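Local coordinates for protein SAS-6 (Leishmania major, PDB 4CKM) that probably helps build the ninefold cartwheel hub of the basal body, its N-terminal head domain meeting a second copy of itself, at residues G124-I129 and Y136-V141; L111-D114 and R120-V123; V47-P52 and R59-Y64. All blocks are in the same frame, centred on the assembly; numbering follows the deposited sequence.

Contact 1 (G124-I129 and Y136-V141); sequences GMLRDI and YELSFV
Ile129 and Tyr136 bring helix 124-129 and strand 136-141 closest together, their CA atoms 6.5 Å apart, while the axes of the two segments run almost perpendicular, at 98°. This is the helix-on-sheet packing of the SAS-6 head domain, whose fold is related to that of XRCC4: a helical element follows the first four strands and lies against the sheet. With no hydrogen bond between the segments, side chains carry the contact.

Ile129 sits at its centre. Its CG1 lies beside the backbone N, anti to the carbonyl carbon (chi1 -67°), and the chain then extends so that CD1 enters the angle between two strand residues. There CD1 meets CG of Leu138 at 3.8 Å and CB of Tyr136 at 3.9 Å, while CG1 rests on the carbonyl O of Tyr136. Leu138 is shared: its CD1 and CD2 both touch CD2 of Leu126, which lies about one helical turn before Ile129, and the two leucines cross at about a right angle. Leu126 starts out turned from the strand, and only its far end returns to it.

Beyond the segments, Leu126 also touches Leu41 and Leu138 touches Val45, both on strand 39-50, so the apolar layer continues under the helix. Tyr136 packs against Val157 and meets the ring of His168, and Met125 reaches Ile169. Met125 and Tyr136 complete the contact with a Met-aromatic pair: a bend at chi3 (-63°) turns the methyl aside, and SD approaches the ring obliquely, 4.0 Å from CE2 of Tyr136.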
# COMPACT_ATOMS: atom_id res chain seq x y z
N GLY A 124 -5.59 -6.62 -17.26
CA GLY A 124 -6.33 -7.71 -16.67
C GLY A 124 -7.17 -7.23 -15.50
O GLY A 124 -8.36 -7.53 -15.43
N MET A 125 -6.56 -6.46 -14.61
CA MET A 125 -7.25 -5.88 -13.49
C MET A 125 -8.35 -4.93 -13.93
O MET A 125 -9.46 -4.98 -13.41
CB MET A 125 -6.29 -5.11 -12.59
CG MET A 125 -5.27 -5.98 -11.90
SD MET A 125 -4.49 -5.18 -10.47
CE MET A 125 -3.69 -3.81 -11.28
N LEU A 126 -8.04 -4.03 -14.85
CA LEU A 126 -9.01 -3.01 -15.19
C LEU A 126 -10.19 -3.64 -15.91
O LEU A 126 -11.33 -3.27 -15.64
CB LEU A 126 -8.39 -1.90 -16.03
CG LEU A 126 -7.34 -1.06 -15.31
CD1 LEU A 126 -6.55 -0.20 -16.28
CD2 LEU A 126 -7.99 -0.16 -14.28
N ARG A 127 -9.91 -4.60 -16.78
CA ARG A 127 -10.96 -5.27 -17.54
C ARG A 127 -11.89 -6.06 -16.61
O ARG A 127 -13.09 -6.07 -16.82
CB ARG A 127 -10.36 -6.16 -18.65
CG ARG A 127 -11.30 -7.21 -19.23
CD ARG A 127 -11.16 -7.41 -20.74
NE ARG A 127 -9.78 -7.62 -21.18
CZ ARG A 127 -9.17 -6.93 -22.15
NH1 ARG A 127 -9.78 -5.95 -22.81
NH2 ARG A 127 -7.91 -7.24 -22.46
N ASP A 128 -11.34 -6.69 -15.58
CA ASP A 128 -12.18 -7.40 -14.63
C ASP A 128 -13.08 -6.47 -13.84
O ASP A 128 -14.23 -6.77 -13.56
CB ASP A 128 -11.33 -8.28 -13.72
CG ASP A 128 -10.63 -9.40 -14.48
OD1 ASP A 128 -11.11 -9.79 -15.57
OD2 ASP A 128 -9.59 -9.91 -14.00
N ILE A 129 -12.57 -5.30 -13.51
CA ILE A 129 -13.38 -4.31 -12.82
C ILE A 129 -14.49 -3.79 -13.74
O ILE A 129 -15.63 -3.62 -13.31
CB ILE A 129 -12.51 -3.16 -12.32
CG1 ILE A 129 -11.57 -3.67 -11.23
CG2 ILE A 129 -13.36 -2.02 -11.80
CD1 ILE A 129 -10.50 -2.68 -10.85
N TYR A 136 -11.96 -5.97 -6.87
CA TYR A 136 -11.17 -4.78 -6.73
C TYR A 136 -11.99 -3.58 -7.09
O TYR A 136 -12.94 -3.70 -7.82
CB TYR A 136 -9.93 -4.83 -7.66
CG TYR A 136 -8.89 -5.89 -7.32
CD1 TYR A 136 -8.93 -6.62 -6.13
CD2 TYR A 136 -7.83 -6.16 -8.19
CE1 TYR A 136 -7.97 -7.57 -5.83
CE2 TYR A 136 -6.87 -7.11 -7.90
CZ TYR A 136 -6.95 -7.81 -6.72
OH TYR A 136 -6.00 -8.76 -6.42
N GLU A 137 -11.57 -2.43 -6.60
CA GLU A 137 -12.23 -1.14 -6.87
C GLU A 137 -11.21 -0.13 -7.36
O GLU A 137 -10.02 -0.31 -7.15
CB GLU A 137 -12.80 -0.55 -5.58
CG GLU A 137 -13.97 -1.29 -5.00
CD GLU A 137 -14.42 -0.71 -3.65
OE1 GLU A 137 -13.69 0.10 -3.03
OE2 GLU A 137 -15.52 -1.08 -3.21
N LEU A 138 -11.70 0.96 -7.94
CA LEU A 138 -10.85 2.06 -8.37
C LEU A 138 -11.20 3.37 -7.68
O LEU A 138 -12.39 3.72 -7.49
CB LEU A 138 -10.97 2.29 -9.87
CG LEU A 138 -10.54 1.12 -10.75
CD1 LEU A 138 -10.93 1.38 -12.20
CD2 LEU A 138 -9.03 0.92 -10.63
N SER A 139 -10.15 4.11 -7.34
CA SER A 139 -10.26 5.42 -6.74
C SER A 139 -9.36 6.35 -7.53
O SER A 139 -8.32 5.93 -8.02
CB SER A 139 -9.79 5.35 -5.30
OG SER A 139 -9.83 6.65 -4.74
N PHE A 140 -9.79 7.60 -7.71
CA PHE A 140 -8.97 8.61 -8.36
C PHE A 140 -9.03 9.88 -7.55
O PHE A 140 -10.06 10.52 -7.48
CB PHE A 140 -9.41 8.86 -9.79
CG PHE A 140 -8.43 9.68 -10.59
CD1 PHE A 140 -7.15 9.20 -10.86
CD2 PHE A 140 -8.79 10.90 -11.10
CE1 PHE A 140 -6.25 9.92 -11.62
CE2 PHE A 140 -7.89 11.65 -11.85
CZ PHE A 140 -6.62 11.16 -12.10
N VAL A 141 -7.91 10.23 -6.92
CA VAL A 141 -7.84 11.39 -6.05
C VAL A 141 -7.04 12.50 -6.70
O VAL A 141 -5.87 12.33 -6.99
CB VAL A 141 -7.13 11.03 -4.75
CG1 VAL A 141 -7.12 12.24 -3.82
CG2 VAL A 141 -7.81 9.82 -4.09

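Contact 2 (L111-D114 and R120-V123)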
# COMPACT_ATOMS: atom_id res chain seq x y z
N LEU A 111 7.23 -4.21 -8.35
CA LEU A 111 6.64 -5.02 -9.40
C LEU A 111 7.53 -6.22 -9.74
O LEU A 111 8.75 -6.12 -9.70
CB LEU A 111 6.45 -4.17 -10.64
CG LEU A 111 5.35 -3.11 -10.49
CD1 LEU A 111 5.54 -2.04 -11.55
CD2 LEU A 111 3.97 -3.77 -10.62
N LEU A 112 6.91 -7.34 -10.08
CA LEU A 112 7.62 -8.54 -10.47
C LEU A 112 7.65 -8.71 -11.98
O LEU A 112 8.54 -9.37 -12.50
CB LEU A 112 7.00 -9.77 -9.82
CG LEU A 112 7.12 -9.81 -8.29
CD1 LEU A 112 6.49 -11.09 -7.78
CD2 LEU A 112 8.57 -9.75 -7.82
N VAL A 113 6.73 -8.08 -12.68
CA VAL A 113 6.65 -8.19 -14.12
C VAL A 113 7.59 -7.21 -14.83
O VAL A 113 7.97 -6.18 -14.28
CB VAL A 113 5.22 -7.93 -14.61
CG1 VAL A 113 4.31 -9.05 -14.15
CG2 VAL A 113 4.69 -6.58 -14.15
N ASP A 114 7.94 -7.55 -16.07
CA ASP A 114 8.81 -6.71 -16.87
C ASP A 114 7.96 -5.71 -17.66
O ASP A 114 6.73 -5.68 -17.51
CB ASP A 114 9.68 -7.56 -17.80
CG ASP A 114 8.87 -8.34 -18.80
OD1 ASP A 114 7.68 -8.05 -19.01
OD2 ASP A 114 9.43 -9.28 -19.37
N ARG A 120 -0.09 -5.49 -19.60
CA ARG A 120 -1.00 -6.64 -19.62
C ARG A 120 -1.64 -6.92 -18.25
O ARG A 120 -2.84 -7.20 -18.14
CB ARG A 120 -0.27 -7.89 -20.10
CG ARG A 120 -0.29 -8.08 -21.61
CD ARG A 120 0.99 -7.65 -22.30
NE ARG A 120 0.78 -7.43 -23.74
CZ ARG A 120 1.48 -6.59 -24.50
NH1 ARG A 120 2.48 -5.86 -23.99
NH2 ARG A 120 1.17 -6.46 -25.79
N TYR A 121 -0.82 -6.84 -17.21
CA TYR A 121 -1.26 -7.04 -15.85
C TYR A 121 -2.27 -5.97 -15.48
O TYR A 121 -3.32 -6.25 -14.91
CB TYR A 121 -0.03 -7.03 -14.91
CG TYR A 121 -0.22 -6.50 -13.50
CD1 TYR A 121 -1.07 -7.14 -12.60
CD2 TYR A 121 0.51 -5.37 -13.04
CE1 TYR A 121 -1.22 -6.67 -11.29
CE2 TYR A 121 0.36 -4.89 -11.75
CZ TYR A 121 -0.50 -5.55 -10.88
OH TYR A 121 -0.67 -5.11 -9.60
N LEU A 122 -1.97 -4.75 -15.85
CA LEU A 122 -2.82 -3.65 -15.50
C LEU A 122 -4.16 -3.83 -16.19
O LEU A 122 -5.22 -3.67 -15.58
CB LEU A 122 -2.17 -2.36 -15.96
CG LEU A 122 -2.78 -1.07 -15.45
CD1 LEU A 122 -2.68 -1.00 -13.93
CD2 LEU A 122 -2.05 0.09 -16.10
N VAL A 123 -4.11 -4.17 -17.47
CA VAL A 123 -5.31 -4.38 -18.25
C VAL A 123 -6.20 -5.53 -17.70
O VAL A 123 -7.42 -5.41 -17.67
CB VAL A 123 -4.94 -4.59 -19.74
CG1 VAL A 123 -6.08 -5.20 -20.55
CG2 VAL A 123 -4.53 -3.26 -20.35
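Leu111 and Tyr121 meet through two rather different first torsions. In Leu111, chi1 (-70°) sets CG beside the backbone N and opposite the carbonyl carbon, and the next torsion then brings CD2 to the ring, although the side chain does not set out straight for it. In Tyr121 chi1 is 148°, well short of a fully anti setting, and this swing lays the ring out from helix 120-123 toward the loop.

CD2 of Leu111 then lies 3.9 Å from CE2 of Tyr121, the two side chains slanting across one another. Val113 adds a looser touch, its CG2 4.5 Å from CD2 of Tyr121. Both methyl groups approach the ring obliquely, and the contact between the segments is wholly apolar.

Residues 111-114 belong to the loop between helices 102-109 and 117-130 and pack on the second of them; loop and helix together form part of the head-to-head surface of the SAS-6 N-terminal domain. Within the chain the loop is held at both ends, Asp114 OD1 capping Gly117 N near the start of helix 117-130, while Tyr102 OH and Lys106 NZ bond to the carbonyl O atoms of Val113 and Leu111, respectively. Phe163, in the turn between strands 152-160 and 165-175 of the second subunit, stacks on the ring of Tyr121 and packs on Val113, consistent with the head-to-head interface by which SAS-6 dimers join in the cartwheel hub. Lys164 of that subunit touches Leu111 and Tyr121, and the backbone of Leu112 makes hydrogen bonds to the same subunit.

Contact 3 (V47-P52 and R59-Y64)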
# COMPACT_ATOMS: atom_id res chain seq x y z
N VAL A 47 -15.45 4.64 -10.96
CA VAL A 47 -14.36 5.16 -10.16
C VAL A 47 -14.91 6.06 -9.08
O VAL A 47 -15.73 6.91 -9.35
CB VAL A 47 -13.36 5.93 -11.06
CG1 VAL A 47 -12.12 6.35 -10.27
CG2 VAL A 47 -12.95 5.08 -12.26
N SER A 48 -14.43 5.87 -7.86
CA SER A 48 -14.64 6.88 -6.81
C SER A 48 -13.65 8.02 -7.03
O SER A 48 -12.44 7.83 -6.89
CB SER A 48 -14.50 6.29 -5.41
OG SER A 48 -14.62 7.32 -4.43
N THR A 49 -14.17 9.19 -7.40
CA THR A 49 -13.37 10.39 -7.63
C THR A 49 -13.55 11.42 -6.53
O THR A 49 -14.67 11.62 -6.04
CB THR A 49 -13.79 11.10 -8.92
OG1 THR A 49 -15.19 11.38 -8.87
CG2 THR A 49 -13.54 10.24 -10.11
N LYS A 50 -12.47 12.09 -6.17
CA LYS A 50 -12.57 13.20 -5.25
C LYS A 50 -11.41 14.17 -5.38
O LYS A 50 -10.30 13.75 -5.73
CB LYS A 50 -12.70 12.71 -3.81
CG LYS A 50 -11.45 12.18 -3.19
CD LYS A 50 -11.73 11.71 -1.78
CE LYS A 50 -10.50 11.07 -1.17
NZ LYS A 50 -10.82 9.80 -0.46
N MET A 51 -11.70 15.46 -5.19
CA MET A 51 -10.65 16.45 -4.92
C MET A 51 -10.77 16.84 -3.47
O MET A 51 -11.69 17.57 -3.09
CB MET A 51 -10.75 17.70 -5.78
CG MET A 51 -9.57 18.64 -5.47
SD MET A 51 -9.53 20.32 -6.15
CE MET A 51 -11.11 21.02 -5.68
N PRO A 52 -9.84 16.37 -2.63
CA PRO A 52 -9.94 16.77 -1.24
C PRO A 52 -9.90 18.29 -1.12
O PRO A 52 -9.26 18.95 -1.93
CB PRO A 52 -8.72 16.12 -0.58
CG PRO A 52 -8.33 15.02 -1.52
CD PRO A 52 -8.63 15.58 -2.88
N ARG A 59 -18.53 7.31 -10.26
CA ARG A 59 -18.98 7.67 -11.58
C ARG A 59 -18.25 6.90 -12.67
O ARG A 59 -17.14 6.44 -12.47
CB ARG A 59 -18.83 9.17 -11.76
CG ARG A 59 -17.43 9.61 -12.12
CD ARG A 59 -17.16 11.01 -11.63
NE ARG A 59 -16.54 11.85 -12.64
CZ ARG A 59 -15.71 12.86 -12.39
NH1 ARG A 59 -15.33 13.18 -11.16
NH2 ARG A 59 -15.23 13.55 -13.41
N PRO A 60 -18.88 6.75 -13.83
CA PRO A 60 -18.24 5.97 -14.88
C PRO A 60 -17.17 6.78 -15.60
O PRO A 60 -17.43 7.92 -15.98
CB PRO A 60 -19.40 5.59 -15.81
CG PRO A 60 -20.44 6.65 -15.60
CD PRO A 60 -20.19 7.29 -14.25
N LEU A 61 -15.98 6.22 -15.74
CA LEU A 61 -14.90 6.89 -16.46
C LEU A 61 -14.42 6.02 -17.60
O LEU A 61 -14.44 4.79 -17.52
CB LEU A 61 -13.72 7.23 -15.53
CG LEU A 61 -13.94 8.29 -14.45
CD1 LEU A 61 -12.70 8.48 -13.58
CD2 LEU A 61 -14.37 9.63 -15.04
N GLY A 62 -13.99 6.67 -18.67
CA GLY A 62 -13.32 5.96 -19.75
C GLY A 62 -11.88 5.65 -19.32
O GLY A 62 -11.17 6.49 -18.77
N VAL A 63 -11.44 4.44 -19.59
CA VAL A 63 -10.08 4.11 -19.35
C VAL A 63 -9.49 3.51 -20.61
O VAL A 63 -10.15 2.72 -21.30
CB VAL A 63 -9.92 3.16 -18.15
CG1 VAL A 63 -10.44 1.78 -18.47
CG2 VAL A 63 -8.46 3.08 -17.75
N TYR A 64 -8.24 3.88 -20.88
CA TYR A 64 -7.61 3.60 -22.16
C TYR A 64 -6.14 3.28 -21.93
O TYR A 64 -5.41 4.04 -21.31
CB TYR A 64 -7.79 4.83 -23.05
CG TYR A 64 -7.18 4.79 -24.44
CD1 TYR A 64 -7.86 4.18 -25.51
CD2 TYR A 64 -5.97 5.40 -24.71
CE1 TYR A 64 -7.32 4.17 -26.78
CE2 TYR A 64 -5.42 5.39 -25.98
CZ TYR A 64 -6.10 4.78 -27.01
OH TYR A 64 -5.55 4.77 -28.25
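Val47 and Arg59 form an antiparallel hydrogen-bonded pair in the hairpin of strands 39-50 and 57-70. Val47 N donates to Arg59 O at 2.9 Å, and Arg59 N returns a bond to Val47 O at 3.0 Å; both N-H...O angles are 157°. The local axes lie at 97°; from this pair residues 47-50 run on toward the turn and residues 59-64 away from it, and Thr49 continues the pairing with Gln57.

The apolar contacts centre on CD1 of Leu61, which comes 3.6 Å from CB of Val47 and also touches its CG2, the two side chains crossing at about a right angle. CG2 of Thr49 meets the same CD1 tip to tip.

Among the polar groups, Thr49 OG1 lies at the edge of the Arg59 guanidinium, 2.9 Å from NH1, and is hydrogen-bonded to Gln57 O. A bend at chi3 (-133°) helps turn the guanidinium back to Thr49, while NH2 forms a salt bridge with Asp85.

Strand 76-85 flanks the hairpin on one side, where Leu61 packs on Leu83; strand 136-142 flanks it on the other, with Val47 on Phe140 and Ser48 bonded through its backbone to Leu138 and Phe140.

From the N terminus, contact 3 comes first, closing the turn between strands 39-50 and 57-70. After two more strands and helix 102-109, contact 2 folds the connecting loop onto the start of helix 117-130, and contact 1 follows directly on the same helix, closing its return to strand 136-142. The three loops run in series; none nests in or crosses another. In space contacts 1 and 3 are neighbours, because strands 136-142 and 39-50 are neighbours in one sheet. Contact 2 lies across the chain's centre from contact 3, about 22 Å between centres, and the helix thus links the sheet to the region facing the second subunit.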